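Local coordinates for protein Adp-ribosyltransferase (PDB 1OJQ) that probably transfers a single ADP-ribose unit from NAD+ to a target protein, as a bacterial C3-type exoenzyme with an NAD+-binding site, at residues D102-M105 with L106-N110. Sequence-based numbering, arbitrary orientation.
Sequences DLHM and LQQTN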
# COMPACT_ATOMS: atom_id res chain seq x y z
N ASP A 102 2.05 -12.80 -21.58
CA ASP A 102 2.54 -11.44 -21.41
C ASP A 102 3.44 -11.37 -20.17
O ASP A 102 4.53 -10.80 -20.21
CB ASP A 102 1.42 -10.41 -21.28
CG ASP A 102 0.61 -10.24 -22.55
OD1 ASP A 102 1.16 -10.48 -23.64
OD2 ASP A 102 -0.58 -9.87 -22.43
N LEU A 103 2.95 -11.96 -19.08
CA LEU A 103 3.71 -11.95 -17.84
C LEU A 103 5.02 -12.71 -17.98
O LEU A 103 6.06 -12.29 -17.46
CB LEU A 103 2.89 -12.59 -16.72
CG LEU A 103 3.40 -12.37 -15.30
CD1 LEU A 103 3.58 -10.89 -15.02
CD2 LEU A 103 2.43 -13.00 -14.30
N HIS A 104 4.91 -13.85 -18.67
CA HIS A 104 6.11 -14.66 -18.88
C HIS A 104 7.16 -13.87 -19.65
O HIS A 104 8.34 -13.86 -19.29
CB HIS A 104 5.77 -15.95 -19.64
CG HIS A 104 6.99 -16.71 -20.06
ND1 HIS A 104 7.81 -17.37 -19.17
CD2 HIS A 104 7.50 -16.95 -21.30
CE1 HIS A 104 8.78 -17.96 -19.85
NE2 HIS A 104 8.62 -17.72 -21.14
N MET A 105 6.71 -13.20 -20.71
CA MET A 105 7.64 -12.38 -21.50
C MET A 105 8.12 -11.16 -20.72
O MET A 105 9.27 -10.75 -20.88
CB MET A 105 7.00 -11.94 -22.82
CG MET A 105 6.66 -13.13 -23.72
SD MET A 105 5.99 -12.59 -25.30
CE MET A 105 4.37 -11.99 -24.84
N LEU A 106 7.25 -10.59 -19.90
CA LEU A 106 7.64 -9.43 -19.10
C LEU A 106 8.85 -9.75 -18.22
O LEU A 106 9.78 -8.93 -18.08
CB LEU A 106 6.48 -8.94 -18.22
CG LEU A 106 6.73 -7.61 -17.49
CD1 LEU A 106 7.03 -6.48 -18.47
CD2 LEU A 106 5.55 -7.23 -16.60
N GLN A 107 8.84 -10.94 -17.61
CA GLN A 107 9.89 -11.24 -16.63
C GLN A 107 11.15 -11.73 -17.32
O GLN A 107 12.14 -11.93 -16.62
CB GLN A 107 9.42 -12.24 -15.58
CG GLN A 107 8.98 -13.60 -16.04
CD GLN A 107 10.05 -14.65 -16.24
OE1 GLN A 107 10.06 -15.32 -17.28
NE2 GLN A 107 10.96 -14.82 -15.29
N GLN A 108 11.04 -11.90 -18.63
CA GLN A 108 12.20 -12.15 -19.48
C GLN A 108 12.79 -10.79 -19.82
O GLN A 108 12.61 -10.25 -20.90
CB GLN A 108 11.86 -12.96 -20.73
CG GLN A 108 11.48 -14.39 -20.37
CD GLN A 108 11.33 -15.31 -21.57
OE1 GLN A 108 10.70 -14.99 -22.58
NE2 GLN A 108 11.92 -16.49 -21.44
N THR A 109 13.48 -10.21 -18.83
CA THR A 109 14.06 -8.89 -19.04
C THR A 109 15.32 -8.92 -19.92
O THR A 109 15.95 -9.96 -20.11
CB THR A 109 14.47 -8.23 -17.71
OG1 THR A 109 15.53 -9.02 -17.15
CG2 THR A 109 13.33 -8.22 -16.71
N ASN A 110 15.69 -7.76 -20.44
CA ASN A 110 16.97 -7.57 -21.11
C ASN A 110 17.90 -6.97 -20.05
O ASN A 110 17.94 -5.77 -19.81
CB ASN A 110 16.85 -6.70 -22.34
CG ASN A 110 18.08 -6.51 -23.20
OD1 ASN A 110 17.98 -6.25 -24.40
ND2 ASN A 110 19.29 -6.63 -22.66
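Gln108 reaches back over the imidazole of His104, one turn earlier, and the pair gives a worked example of how side chains settle where a helix runs out. Followed outward, the Gln108 chain first lays CB 3.4 Å from Met105 O. CG then passes 3.4 Å from His104 O and sits over one face of the His104 ring. The chain stays extended beyond CG, carrying CD to 3.7 Å from His104 NE2, and the terminal amide ends beside the NE2 side of the ring, its plane turned 42° from that of the imidazole. His104 meets it there because its CG stands anti to the backbone N (chi1 171°), which swings the ring toward the helix's C-terminal end. Gln107 packs against the same carbonyl, its CG 3.3 Å from His104 O.

Beneath these side chains the backbone pattern fades. Leu106 N binds Asp102 O at 2.7 Å and Gln107 N binds Leu103 O at 3.1 Å, both i to i+4 bonds, whereas Gln108 N is bound weakly to Met105 O, an i to i+3 bond. Gln108 then centres an inverse gamma turn.

Helix 100-106 packs through Asp102, Met105 and Leu106 on Leu118 of helix 116-126, where Lys121 forms a salt bridge with Asp102. The Leu103 side chain lies about 6 Å from that of Asp90, an NAD+-binding residue in the loop after strand 81-87.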